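Local coordinates for DNA repair protein PprA (Deinococcus deserti, PDB 6MC8) that binds DNA, forms dimers and filaments, and takes part in DNA damage repair and genome segregation as a radiation-induced protein, at residues Leu65-Thr70 against His89-Leu93; Arg137-Leu143 against Trp180-Gln186; Leu190-Val194 against Trp277-Gln281; Ala198-Leu204 against Glu254-Ser260. The protein carries 2 engineered substitutions. All coordinates share one frame; numbering follows the deposited sequence.

Contact 1: residues Leu65-Thr70 against His89-Leu93; sequences LEAQLT and HSARL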
loop_
_atom_site.group_PDB
_atom_site.type_symbol
_atom_site.label_atom_id
_atom_site.label_comp_id
_atom_site.label_asym_id
_atom_site.label_seq_id
_atom_site.Cartn_x
_atom_site.Cartn_y
_atom_site.Cartn_z
ATOM N N LEU A 65 6.528 -9.408 30.595
ATOM C CA LEU A 65 7.814 -8.725 30.702
ATOM C C LEU A 65 8.453 -8.510 29.338
ATOM O O LEU A 65 8.973 -7.427 29.056
ATOM C CB LEU A 65 8.757 -9.519 31.601
ATOM C CG LEU A 65 8.466 -9.535 33.097
ATOM C CD1 LEU A 65 9.366 -10.530 33.782
ATOM C CD2 LEU A 65 8.671 -8.159 33.674
ATOM N N GLU A 66 8.416 -9.527 28.474
ATOM C CA GLU A 66 9.026 -9.407 27.155
ATOM C C GLU A 66 8.227 -8.479 26.253
ATOM O O GLU A 66 8.779 -7.889 25.319
ATOM C CB GLU A 66 9.174 -10.790 26.523
ATOM C CG GLU A 66 10.283 -11.620 27.140
ATOM C CD GLU A 66 10.294 -13.050 26.654
ATOM O OE1 GLU A 66 9.335 -13.453 25.970
ATOM O OE2 GLU A 66 11.261 -13.769 26.959
ATOM N N ALA A 67 6.928 -8.337 26.512
ATOM C CA ALA A 67 6.135 -7.362 25.773
ATOM C C ALA A 67 6.511 -5.941 26.169
ATOM O O ALA A 67 6.512 -5.036 25.330
ATOM C CB ALA A 67 4.647 -7.611 26.000
ATOM N N GLN A 68 6.842 -5.731 27.443
ATOM C CA GLN A 68 7.272 -4.412 27.883
ATOM C C GLN A 68 8.700 -4.124 27.440
ATOM O O GLN A 68 9.039 -2.976 27.138
ATOM C CB GLN A 68 7.138 -4.299 29.399
ATOM C CG GLN A 68 7.399 -2.918 29.962
ATOM C CD GLN A 68 6.357 -1.912 29.535
ATOM O OE1 GLN A 68 5.180 -2.232 29.431
ATOM N NE2 GLN A 68 6.782 -0.680 29.314
ATOM N N LEU A 69 9.525 -5.161 27.343
ATOM C CA LEU A 69 10.919 -5.007 26.878
ATOM C C LEU A 69 10.927 -4.570 25.417
ATOM O O LEU A 69 11.695 -3.721 25.057
ATOM C CB LEU A 69 11.668 -6.321 27.085
ATOM C CG LEU A 69 12.106 -6.602 28.510
ATOM C CD1 LEU A 69 12.777 -7.936 28.585
ATOM C CD2 LEU A 69 13.047 -5.553 28.992
ATOM N N THR A 70 10.057 -5.175 24.642
ATOM C CA THR A 70 9.859 -4.877 23.222
ATOM C C THR A 70 9.291 -3.478 23.065
ATOM O O THR A 70 9.668 -2.830 22.158
ATOM C CB THR A 70 8.964 -5.949 22.613
ATOM O OG1 THR A 70 9.697 -7.147 22.789
ATOM C CG2 THR A 70 8.661 -5.729 21.156
ATOM N N HIS A 89 11.967 -4.843 15.759
ATOM C CA HIS A 89 12.775 -4.988 16.959
ATOM C C HIS A 89 11.970 -5.673 18.050
ATOM O O HIS A 89 10.789 -5.374 18.239
ATOM C CB HIS A 89 13.255 -3.625 17.463
ATOM C CG HIS A 89 14.105 -2.878 16.486
ATOM N ND1 HIS A 89 15.418 -3.205 16.238
ATOM C CD2 HIS A 89 13.830 -1.810 15.702
ATOM C CE1 HIS A 89 15.914 -2.375 15.341
ATOM N NE2 HIS A 89 14.971 -1.519 14.999
ATOM N N SER A 90 12.632 -6.550 18.785
ATOM C CA SER A 90 12.010 -7.286 19.911
ATOM C C SER A 90 13.044 -7.725 20.932
ATOM O O SER A 90 14.201 -7.745 20.630
ATOM C CB SER A 90 11.188 -8.432 19.485
ATOM O OG SER A 90 11.952 -9.337 18.778
ATOM N N ALA A 91 12.582 -8.011 22.130
ATOM C CA ALA A 91 13.483 -8.494 23.180
ATOM C C ALA A 91 12.881 -9.740 23.810
ATOM O O ALA A 91 11.668 -9.924 23.741
ATOM C CB ALA A 91 13.719 -7.433 24.199
ATOM N N ARG A 92 13.757 -10.619 24.269
ATOM C CA ARG A 92 13.344 -11.816 24.985
ATOM C C ARG A 92 14.269 -12.033 26.170
ATOM O O ARG A 92 15.438 -11.643 26.147
ATOM C CB ARG A 92 13.340 -13.060 24.083
ATOM C CG ARG A 92 12.203 -13.082 23.082
ATOM C CD ARG A 92 12.261 -14.272 22.157
ATOM N NE ARG A 92 11.202 -14.203 21.156
ATOM C CZ ARG A 92 11.074 -15.049 20.143
ATOM N NH1 ARG A 92 11.945 -16.034 19.986
ATOM N NH2 ARG A 92 10.080 -14.902 19.283
ATOM N N LEU A 93 13.726 -12.654 27.211
ATOM C CA LEU A 93 14.496 -12.925 28.413
ATOM C C LEU A 93 15.331 -14.183 28.248
ATOM O O LEU A 93 14.921 -15.140 27.587
ATOM C CB LEU A 93 13.573 -13.080 29.618
ATOM C CG LEU A 93 12.848 -11.846 30.137
ATOM C CD1 LEU A 93 11.862 -12.256 31.206
ATOM C CD2 LEU A 93 13.847 -10.858 30.694
#

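Contact 2: residues Arg137-Leu143 against Trp180-Gln186; sequences RSEWGIL and WTRTWRQ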
loop_
_atom_site.group_PDB
_atom_site.type_symbol
_atom_site.label_atom_id
_atom_site.label_comp_id
_atom_site.label_asym_id
_atom_site.label_seq_id
_atom_site.Cartn_x
_atom_site.Cartn_y
_atom_site.Cartn_z
ATOM N N ARG A 137 22.364 11.242 6.995
ATOM C CA ARG A 137 21.046 10.711 7.300
ATOM C C ARG A 137 20.875 9.325 6.697
ATOM O O ARG A 137 21.614 8.909 5.805
ATOM C CB ARG A 137 19.952 11.633 6.775
ATOM C CG ARG A 137 19.892 12.963 7.463
ATOM C CD ARG A 137 18.681 13.757 7.015
ATOM N NE ARG A 137 18.669 13.964 5.571
ATOM C CZ ARG A 137 19.347 14.915 4.940
ATOM N NH1 ARG A 137 20.125 15.745 5.615
ATOM N NH2 ARG A 137 19.268 15.023 3.625
ATOM N N SER A 138 19.866 8.613 7.190
ATOM C CA SER A 138 19.644 7.234 6.779
ATOM C C SER A 138 19.040 7.180 5.382
ATOM O O SER A 138 18.078 7.889 5.079
ATOM C CB SER A 138 18.731 6.533 7.780
ATOM O OG SER A 138 18.503 5.189 7.406
ATOM N N GLU A 139 19.607 6.330 4.529
ATOM C CA GLU A 139 19.108 6.171 3.170
ATOM C C GLU A 139 18.023 5.116 3.038
ATOM O O GLU A 139 17.398 5.038 1.976
ATOM C CB GLU A 139 20.244 5.812 2.208
ATOM C CG GLU A 139 21.158 6.956 1.841
ATOM C CD GLU A 139 22.266 6.523 0.908
ATOM O OE1 GLU A 139 22.420 5.305 0.695
ATOM O OE2 GLU A 139 22.973 7.396 0.375
ATOM N N TRP A 140 17.796 4.301 4.065
ATOM C CA TRP A 140 16.758 3.286 3.976
ATOM C C TRP A 140 15.380 3.925 3.968
ATOM O O TRP A 140 15.142 4.943 4.622
ATOM C CB TRP A 140 16.813 2.301 5.147
ATOM C CG TRP A 140 18.036 1.453 5.299
ATOM C CD1 TRP A 140 18.908 1.469 6.341
ATOM C CD2 TRP A 140 18.542 0.492 4.370
ATOM N NE1 TRP A 140 19.903 0.553 6.142
ATOM C CE2 TRP A 140 19.706 -0.057 4.933
ATOM C CE3 TRP A 140 18.120 0.034 3.122
ATOM C CZ2 TRP A 140 20.457 -1.032 4.290
ATOM C CZ3 TRP A 140 18.863 -0.935 2.488
ATOM C CH2 TRP A 140 20.018 -1.458 3.071
ATOM N N GLY A 141 14.470 3.319 3.217
ATOM C CA GLY A 141 13.071 3.611 3.386
ATOM C C GLY A 141 12.485 2.843 4.556
ATOM O O GLY A 141 12.908 1.741 4.885
ATOM N N ILE A 142 11.497 3.460 5.198
ATOM C CA ILE A 142 10.819 2.826 6.322
ATOM C C ILE A 142 9.898 1.721 5.826
ATOM O O ILE A 142 9.888 0.605 6.356
ATOM C CB ILE A 142 10.053 3.886 7.128
ATOM C CG1 ILE A 142 11.030 4.943 7.622
ATOM C CG2 ILE A 142 9.308 3.250 8.279
ATOM C CD1 ILE A 142 10.378 6.151 8.149
ATOM N N LEU A 143 9.124 2.016 4.795
ATOM C CA LEU A 143 8.286 1.041 4.127
ATOM C C LEU A 143 9.157 0.101 3.298
ATOM O O LEU A 143 10.362 0.317 3.157
ATOM C CB LEU A 143 7.260 1.778 3.268
ATOM C CG LEU A 143 6.238 2.643 3.994
ATOM C CD1 LEU A 143 5.324 3.280 2.985
ATOM C CD2 LEU A 143 5.459 1.830 4.993
ATOM N N TRP A 180 15.451 17.621 10.146
ATOM C CA TRP A 180 14.922 17.005 8.942
ATOM C C TRP A 180 13.730 16.133 9.304
ATOM O O TRP A 180 13.694 15.522 10.373
ATOM C CB TRP A 180 16.008 16.196 8.251
ATOM C CG TRP A 180 17.002 17.064 7.572
ATOM C CD1 TRP A 180 18.053 17.704 8.144
ATOM C CD2 TRP A 180 17.077 17.339 6.175
ATOM N NE1 TRP A 180 18.755 18.399 7.198
ATOM C CE2 TRP A 180 18.175 18.187 5.977
ATOM C CE3 TRP A 180 16.311 16.962 5.071
ATOM C CZ2 TRP A 180 18.533 18.656 4.723
ATOM C CZ3 TRP A 180 16.663 17.428 3.834
ATOM C CH2 TRP A 180 17.767 18.267 3.667
ATOM N N THR A 181 12.741 16.087 8.417
ATOM C CA THR A 181 11.486 15.437 8.750
ATOM C C THR A 181 10.951 14.627 7.576
ATOM O O THR A 181 11.277 14.886 6.416
ATOM C CB THR A 181 10.448 16.465 9.237
ATOM O OG1 THR A 181 9.263 15.791 9.665
ATOM C CG2 THR A 181 10.105 17.447 8.160
ATOM N N ARG A 182 10.142 13.618 7.903
ATOM C CA ARG A 182 9.483 12.773 6.920
ATOM C C ARG A 182 8.211 12.185 7.514
ATOM O O ARG A 182 8.076 12.050 8.730
ATOM C CB ARG A 182 10.405 11.657 6.412
ATOM C CG ARG A 182 10.908 10.692 7.460
ATOM C CD ARG A 182 11.891 9.737 6.827
ATOM N NE ARG A 182 12.536 8.854 7.786
ATOM C CZ ARG A 182 13.431 7.933 7.455
ATOM N NH1 ARG A 182 13.778 7.775 6.191
ATOM N NH2 ARG A 182 13.982 7.172 8.386
ATOM N N THR A 183 7.281 11.838 6.632
ATOM C CA THR A 183 5.946 11.386 6.993
ATOM C C THR A 183 5.624 10.117 6.219
ATOM O O THR A 183 5.907 10.031 5.022
ATOM C CB THR A 183 4.912 12.491 6.695
ATOM O OG1 THR A 183 5.162 13.620 7.542
ATOM C CG2 THR A 183 3.479 12.008 6.887
ATOM N N TRP A 184 5.056 9.123 6.901
ATOM C CA TRP A 184 4.682 7.898 6.217
ATOM C C TRP A 184 3.438 7.293 6.850
ATOM O O TRP A 184 3.150 7.506 8.029
ATOM C CB TRP A 184 5.839 6.893 6.213
ATOM C CG TRP A 184 6.177 6.247 7.522
ATOM C CD1 TRP A 184 5.839 4.992 7.920
ATOM C CD2 TRP A 184 6.897 6.831 8.610
ATOM N NE1 TRP A 184 6.326 4.744 9.173
ATOM C CE2 TRP A 184 6.977 5.860 9.624
ATOM C CE3 TRP A 184 7.483 8.082 8.827
ATOM C CZ2 TRP A 184 7.628 6.093 10.831
ATOM C CZ3 TRP A 184 8.125 8.309 10.026
ATOM C CH2 TRP A 184 8.185 7.324 11.014
ATOM N N ARG A 185 2.693 6.551 6.035
ATOM C CA ARG A 185 1.565 5.746 6.479
ATOM C C ARG A 185 1.864 4.277 6.219
ATOM O O ARG A 185 2.344 3.922 5.141
ATOM C CB ARG A 185 0.263 6.155 5.774
ATOM C CG ARG A 185 -0.927 5.260 6.116
ATOM C CD ARG A 185 -2.236 5.696 5.499
ATOM N NE ARG A 185 -2.773 6.880 6.149
ATOM C CZ ARG A 185 -2.938 8.047 5.551
ATOM N NH1 ARG A 185 -2.620 8.185 4.276
ATOM N NH2 ARG A 185 -3.431 9.072 6.223
ATOM N N GLN A 186 1.603 3.433 7.212
ATOM C CA GLN A 186 1.660 1.987 7.047
ATOM C C GLN A 186 0.369 1.406 7.601
ATOM O O GLN A 186 0.196 1.321 8.821
ATOM C CB GLN A 186 2.876 1.384 7.742
ATOM C CG GLN A 186 3.064 -0.081 7.427
ATOM C CD GLN A 186 4.286 -0.659 8.084
ATOM O OE1 GLN A 186 4.965 0.012 8.855
ATOM N NE2 GLN A 186 4.586 -1.910 7.773
#

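Contact 3: residues Leu190-Val194 against Trp277-Gln281; sequences LAVEV and WKAMQ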
loop_
_atom_site.group_PDB
_atom_site.type_symbol
_atom_site.label_atom_id
_atom_site.label_comp_id
_atom_site.label_asym_id
_atom_site.label_seq_id
_atom_site.Cartn_x
_atom_site.Cartn_y
_atom_site.Cartn_z
ATOM N N LEU A 190 -0.657 6.580 10.641
ATOM C CA LEU A 190 0.091 7.721 10.133
ATOM C C LEU A 190 1.219 8.032 11.101
ATOM O O LEU A 190 1.028 7.991 12.318
ATOM C CB LEU A 190 -0.803 8.951 9.964
ATOM C CG LEU A 190 -0.144 10.199 9.373
ATOM C CD1 LEU A 190 0.260 9.966 7.936
ATOM C CD2 LEU A 190 -1.028 11.412 9.495
ATOM N N ALA A 191 2.395 8.329 10.566
ATOM C CA ALA A 191 3.559 8.565 11.401
ATOM C C ALA A 191 4.421 9.671 10.820
ATOM O O ALA A 191 4.438 9.888 9.607
ATOM C CB ALA A 191 4.372 7.294 11.562
ATOM N N VAL A 192 5.134 10.370 11.695
ATOM C CA VAL A 192 6.033 11.445 11.301
ATOM C C VAL A 192 7.281 11.378 12.178
ATOM O O VAL A 192 7.194 11.134 13.387
ATOM C CB VAL A 192 5.332 12.823 11.364
ATOM C CG1 VAL A 192 4.774 13.120 12.734
ATOM C CG2 VAL A 192 6.259 13.939 10.925
ATOM N N GLU A 193 8.444 11.516 11.551
ATOM C CA GLU A 193 9.727 11.515 12.235
ATOM C C GLU A 193 10.332 12.903 12.124
ATOM O O GLU A 193 10.270 13.522 11.062
ATOM C CB GLU A 193 10.673 10.474 11.632
ATOM C CG GLU A 193 12.021 10.375 12.321
ATOM C CD GLU A 193 12.928 9.356 11.684
ATOM O OE1 GLU A 193 12.526 8.746 10.678
ATOM O OE2 GLU A 193 14.046 9.160 12.189
ATOM N N VAL A 194 10.892 13.393 13.221
ATOM C CA VAL A 194 11.638 14.643 13.258
ATOM C C VAL A 194 13.042 14.324 13.747
ATOM O O VAL A 194 13.210 13.768 14.835
ATOM C CB VAL A 194 10.941 15.679 14.156
ATOM C CG1 VAL A 194 11.843 16.835 14.435
ATOM C CG2 VAL A 194 9.685 16.178 13.486
ATOM N N TRP A 277 -1.867 15.747 11.736
ATOM C CA TRP A 277 -0.474 15.588 11.319
ATOM C C TRP A 277 0.359 16.816 11.657
ATOM O O TRP A 277 1.538 16.696 12.006
ATOM C CB TRP A 277 -0.398 15.322 9.815
ATOM C CG TRP A 277 1.010 15.293 9.311
ATOM C CD1 TRP A 277 1.905 14.277 9.424
ATOM C CD2 TRP A 277 1.719 16.386 8.718
ATOM N NE1 TRP A 277 3.113 14.653 8.894
ATOM C CE2 TRP A 277 3.024 15.946 8.460
ATOM C CE3 TRP A 277 1.368 17.694 8.380
ATOM C CZ2 TRP A 277 3.977 16.759 7.863
ATOM C CZ3 TRP A 277 2.311 18.497 7.790
ATOM C CH2 TRP A 277 3.601 18.030 7.536
ATOM N N LYS A 278 -0.230 18.005 11.529
ATOM C CA LYS A 278 0.472 19.225 11.905
ATOM C C LYS A 278 0.728 19.262 13.404
ATOM O O LYS A 278 1.776 19.737 13.852
ATOM C CB LYS A 278 -0.333 20.443 11.458
ATOM C CG LYS A 278 0.117 21.030 10.141
ATOM C CD LYS A 278 -0.857 22.079 9.640
ATOM N N ALA A 279 -0.203 18.726 14.190
ATOM C CA ALA A 279 0.015 18.619 15.624
ATOM C C ALA A 279 0.966 17.476 15.954
ATOM O O ALA A 279 1.584 17.470 17.021
ATOM C CB ALA A 279 -1.321 18.437 16.338
ATOM N N MET A 280 1.103 16.509 15.045
ATOM C CA MET A 280 2.008 15.386 15.268
ATOM C C MET A 280 3.461 15.803 15.086
ATOM O O MET A 280 4.323 15.461 15.902
ATOM C CB MET A 280 1.660 14.243 14.316
ATOM C CG MET A 280 0.428 13.448 14.673
ATOM S SD MET A 280 -0.167 12.415 13.329
ATOM C CE MET A 280 1.140 11.212 13.219
ATOM N N GLN A 281 3.750 16.528 14.004
ATOM C CA GLN A 281 5.102 17.011 13.753
ATOM C C GLN A 281 5.527 18.033 14.797
ATOM O O GLN A 281 6.690 18.061 15.219
ATOM C CB GLN A 281 5.183 17.615 12.353
ATOM C CG GLN A 281 6.572 18.039 11.958
ATOM C CD GLN A 281 6.624 18.637 10.588
ATOM O OE1 GLN A 281 5.606 18.776 9.925
ATOM N NE2 GLN A 281 7.815 19.008 10.153
#

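Contact 4: residues Ala198-Leu204 against Glu254-Ser260; sequences ATPATAL and EAHFAVS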
loop_
_atom_site.group_PDB
_atom_site.type_symbol
_atom_site.label_atom_id
_atom_site.label_comp_id
_atom_site.label_asym_id
_atom_site.label_seq_id
_atom_site.Cartn_x
_atom_site.Cartn_y
_atom_site.Cartn_z
ATOM N N ALA A 198 22.737 13.549 15.890
ATOM C CA ALA A 198 23.505 13.560 17.123
ATOM C C ALA A 198 24.209 12.223 17.283
ATOM O O ALA A 198 23.585 11.167 17.179
ATOM C CB ALA A 198 22.616 13.833 18.337
ATOM N N THR A 199 25.509 12.281 17.521
ATOM C CA THR A 199 26.308 11.138 17.915
ATOM C C THR A 199 26.554 11.232 19.415
ATOM O O THR A 199 26.320 12.286 20.016
ATOM C CB THR A 199 27.641 11.097 17.144
ATOM O OG1 THR A 199 28.444 12.230 17.478
ATOM C CG2 THR A 199 27.390 11.078 15.655
ATOM N N PRO A 200 26.967 10.135 20.066
ATOM C CA PRO A 200 27.376 10.251 21.476
ATOM C C PRO A 200 28.570 11.159 21.701
ATOM O O PRO A 200 28.673 11.775 22.765
ATOM C CB PRO A 200 27.687 8.801 21.857
ATOM C CG PRO A 200 26.861 8.025 20.974
ATOM C CD PRO A 200 26.795 8.722 19.685
ATOM N N ALA A 201 29.475 11.262 20.728
ATOM C CA ALA A 201 30.558 12.231 20.834
ATOM C C ALA A 201 30.032 13.655 20.713
ATOM O O ALA A 201 30.526 14.563 21.389
ATOM C CB ALA A 201 31.619 11.954 19.773
ATOM N N THR A 202 29.030 13.865 19.853
ATOM C CA THR A 202 28.393 15.172 19.731
ATOM C C THR A 202 27.652 15.543 21.008
ATOM O O THR A 202 27.733 16.685 21.475
ATOM C CB THR A 202 27.435 15.168 18.535
ATOM O OG1 THR A 202 28.173 14.933 17.333
ATOM C CG2 THR A 202 26.686 16.479 18.406
ATOM N N ALA A 203 26.956 14.573 21.605
ATOM C CA ALA A 203 26.158 14.841 22.793
ATOM C C ALA A 203 27.034 15.063 24.019
ATOM O O ALA A 203 26.694 15.869 24.890
ATOM C CB ALA A 203 25.179 13.696 23.027
ATOM N N LEU A 204 28.166 14.362 24.102
ATOM C CA LEU A 204 29.083 14.584 25.212
ATOM C C LEU A 204 29.852 15.887 25.049
ATOM O O LEU A 204 30.261 16.495 26.043
ATOM C CB LEU A 204 30.042 13.400 25.350
ATOM C CG LEU A 204 29.439 12.135 25.965
ATOM C CD1 LEU A 204 30.366 10.951 25.823
ATOM C CD2 LEU A 204 29.141 12.387 27.424
ATOM N N GLU A 254 25.648 5.765 27.679
ATOM C CA GLU A 254 25.676 7.166 27.291
ATOM C C GLU A 254 26.835 7.485 26.354
ATOM O O GLU A 254 26.787 8.484 25.631
ATOM C CB GLU A 254 25.752 8.026 28.550
ATOM C CG GLU A 254 24.459 8.106 29.356
ATOM C CD GLU A 254 24.272 6.959 30.323
ATOM O OE1 GLU A 254 25.184 6.128 30.454
ATOM O OE2 GLU A 254 23.202 6.883 30.952
ATOM N N ALA A 255 27.881 6.662 26.351
ATOM C CA ALA A 255 28.979 6.861 25.419
ATOM C C ALA A 255 28.741 6.209 24.066
ATOM O O ALA A 255 29.594 6.328 23.183
ATOM C CB ALA A 255 30.277 6.317 26.004
ATOM N N HIS A 256 27.619 5.512 23.885
ATOM C CA HIS A 256 27.397 4.722 22.684
ATOM C C HIS A 256 26.003 4.887 22.101
ATOM O O HIS A 256 25.717 4.306 21.052
ATOM C CB HIS A 256 27.657 3.242 22.984
ATOM C CG HIS A 256 29.019 2.990 23.543
ATOM N ND1 HIS A 256 30.156 3.026 22.770
ATOM C CD2 HIS A 256 29.431 2.767 24.812
ATOM C CE1 HIS A 256 31.209 2.808 23.535
ATOM N NE2 HIS A 256 30.796 2.645 24.778
ATOM N N PHE A 257 25.142 5.672 22.735
ATOM C CA PHE A 257 23.779 5.889 22.280
ATOM C C PHE A 257 23.391 7.331 22.555
ATOM O O PHE A 257 23.635 7.848 23.645
ATOM C CB PHE A 257 22.801 4.935 22.973
ATOM C CG PHE A 257 22.902 3.517 22.506
ATOM C CD1 PHE A 257 22.187 3.092 21.404
ATOM C CD2 PHE A 257 23.724 2.613 23.156
ATOM C CE1 PHE A 257 22.275 1.793 20.969
ATOM C CE2 PHE A 257 23.824 1.315 22.717
ATOM C CZ PHE A 257 23.093 0.904 21.626
ATOM N N ALA A 258 22.791 7.974 21.561
ATOM C CA ALA A 258 22.331 9.344 21.697
ATOM C C ALA A 258 20.954 9.480 21.068
ATOM O O ALA A 258 20.562 8.690 20.210
ATOM C CB ALA A 258 23.310 10.332 21.054
ATOM N N VAL A 259 20.223 10.500 21.508
ATOM C CA VAL A 259 18.916 10.824 20.947
ATOM C C VAL A 259 19.102 11.702 19.721
ATOM O O VAL A 259 19.723 12.766 19.797
ATOM C CB VAL A 259 18.023 11.520 21.986
ATOM C CG1 VAL A 259 16.759 12.048 21.338
ATOM C CG2 VAL A 259 17.656 10.563 23.073
ATOM N N SER A 260 18.558 11.259 18.590
ATOM C CA SER A 260 18.584 12.047 17.371
ATOM C C SER A 260 17.227 12.199 16.700
ATOM O O SER A 260 17.095 13.048 15.816
ATOM C CB SER A 260 19.572 11.448 16.358
ATOM O OG SER A 260 19.125 10.199 15.879
#

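Contact 1: residues Leu65-Thr70 against His89-Leu93
Glu66 reaches from the helix to the backbone of the strand, where its OE2 accepts a hydrogen bond from Leu93 N at 2.7 Å. The bond is nearly straight at the hydrogen (167°), although the donor meets the anti side of the carboxylate and is tilted out of its plane. Glutamate suits the place because its extended chain is long enough to bridge helix and strand. One turn later, Thr70 OG1 accepts a hydrogen bond from Ala91 N at 3.1 Å and donates one to Glu66 O at 2.8 Å. With OG1 beside the backbone N (chi1 -61°), the hydroxyl can face both the preceding helical turn and the strand. Glu66 O thereby serves two donors, Thr70 OG1 and the helical Thr70 N, while the Thr70 methyl, CG2, rests against His89 O at 3.6 Å.

Beside these polar links the packing is apolar. Ala91 is small enough for the helix to come close, its CB lying 3.7 Å from Leu69 CB. Leu93 spreads its two methyls over the helix: CD1 meets Leu65 CD1 at 4.0 Å, and CD2 meets Leu69 CD1 at 3.8 Å from a side chain crossing at about a right angle.

Ser90 and Arg92 pair through their backbones with Leu106 and Ala104 of the next strand, whereas Ala91 N and Leu93 N are taken up by the helix. Residues 65-70 of helix 62-80, their axis at 145° to that of strand 89-93, lie along the outer edge of a three-stranded antiparallel sheet: a helix packed against the edge strand that follows it in the chain.

Contact 2: residues Arg137-Leu143 against Trp180-Gln186
Arg137 lays its guanidinium flat on the indole of Trp180, the planes 14° apart and their centres separated by 3.5 Å. CZ stands almost on the normal of the six-membered ring, a cation-pi interaction, and CD adds a CH-pi contact 4.1 Å from the centroid of the five-membered ring. A bend at chi3 (-58°) turns the end of the arginine down over the face. Glycine in place of Trp180 would probably cost the guanidinium the aromatic face it stacks on and leave it less firmly held.

Farther along, Ile142 is wedged between two flat groups. Its CD1 lies over one face of the Arg182 guanidinium, 3.5 Å from Arg182 NE, and also sits 3.4 Å from the centroid of the six-membered ring of Trp184. The other branch, CG2, covers the pyrrole side, 3.5 Å from Trp184 NE1. A branched aliphatic residue fits because each arm finds its own part of the ring. Leu143 continues the apolar contact, with CD2 3.8 Å from Gln186 CB.

A second shell fixes these groups. Arg182 NE is held by a salt bridge to Glu193 on the adjacent strand, while the carboxylate of Glu169 receives the backbone NH groups of Ile142 and Leu143. Trp172 of strand 168-176 touches Arg137, Trp180 and Arg182 alike, and Arg166 of the second subunit packs on Leu143.

Trp180, Arg182, Trp184 and Gln186 alternate with residues of the opposite face, as a β-strand requires; the contact is an extended irregular segment, running within 13° of the strand direction, laid over one face of a four-stranded antiparallel sheet.

Contact 3: residues Leu190-Val194 against Trp277-Gln281
Val192 stands at the middle of the interface and presents its branches to three helix residues. CG1 leans on Met280 CB at 3.7 Å, the two side chains passing at a slant, while CB approaches Trp277 NE1 to 3.8 Å, with the valine at about a right angle to the tryptophan. CG2 also lies near the indole and faces Gln281 CB. With CG1 between the backbone N and the carbonyl carbon (chi1 57°), the two methyls divide the helix surface between them. Truncating Val192 to a glycine would probably open a gap beneath Trp277 and Met280 and let the methionine chain shift.

At one end, Leu190 reaches Trp277 obliquely, CD2 lying 4.0 Å from Trp277 CB and 4.1 Å from Met280 SD. Flexible methionine suits this spot: a bend at chi3 (68°) carries its CE to the strand backbone, 3.3 Å from Leu190 O.

Leu190, Val192 and Val194 point to the helix while Ala191 and Glu193 point to the other face of the sheet, the alternation expected where an α-helix covers a β-sheet in a two-layer α/β arrangement. The short axes are 8.6 Å apart, and the helix runs at 33° to the strand, in broadly the same direction.

Trp277 NE1 has its polar partner in Thr183 OG1 of the adjacent strand, so the indole can be buried here without losing a hydrogen bond. At the far end Val194 crosses Gln281 at about a right angle, CG2 meeting the aliphatic Gln281 CG at 3.9 Å; Ala284, Thr285 and Leu288 of the same helix also touch Val194.

Contact 4: residues Ala198-Leu204 against Glu254-Ser260
Pro200 sets its ring against the peptide group between His256 and Phe257: CG lies over the face of that flat unit, 3.4 Å from both His256 C and Phe257 N. The adjoining ring atom, CB, meets the backbone one residue earlier, 3.4 Å from Ala255 O, and CD turns to the methyl of Ala258 at 4.1 Å. The two aromatic rings themselves look elsewhere. One face of the His256 imidazole carries the CB of its own neighbour Ala255, and its NE2 is hydrogen-bonded to Asn250 O; the Phe257 ring meets Trp80 and packs on Ile122 and Ala123.

Ala258 is the counterpart of Pro200. Its CB points into the other segment, 3.7 Å from Thr199 O and 4.3 Å from Ala203 CB; alanine suits the place because its single methyl fits against backbone this near. Ala198, in the other segment, likewise turns its CB across, to 3.4 Å from Val259 O. Leu204 closes the far end more loosely, with CD1 near the backbone of Glu254 and Ala255.

Thr199 occupies the N-cap of helix 200-213, its hydroxyl hydrogen-bonded to that of Thr202, OG1 to OG1 at 2.7 Å. Proline is well placed directly after it, because the first turn of a helix does not need its NH groups for helical bonding.

Ser260 OG, like His256 NE2, finds its partner outside the two segments, at Trp80 O. What joins the segments is apolar contact between small side chains and backbone, so the fit probably depends on shape and close approach more than on directional bonds.

Overall arrangement
Contacts 2 and 3 form one unit, their centres 12 Å apart: they use the neighbouring strands 179-186 and 189-195 of the four-stranded antiparallel sheet, whose two faces are covered by loop 137-143 and by helix 274-304. Contact 1 stands apart, 24 to 26 Å from the other three between centres, and belongs to the three-stranded sheet and helix 62-80. Contact 4 lies nearest the centre of the chain. Its first segment follows strand 189-195 and its second precedes strand 261-267, nesting it inside the loop closed by contact 3. Contacts 1, 2 and 3 come in series, so the three-stranded sheet is complete before the second begins; strand 261-267 and helix 274-304 join the latter after a helical insertion.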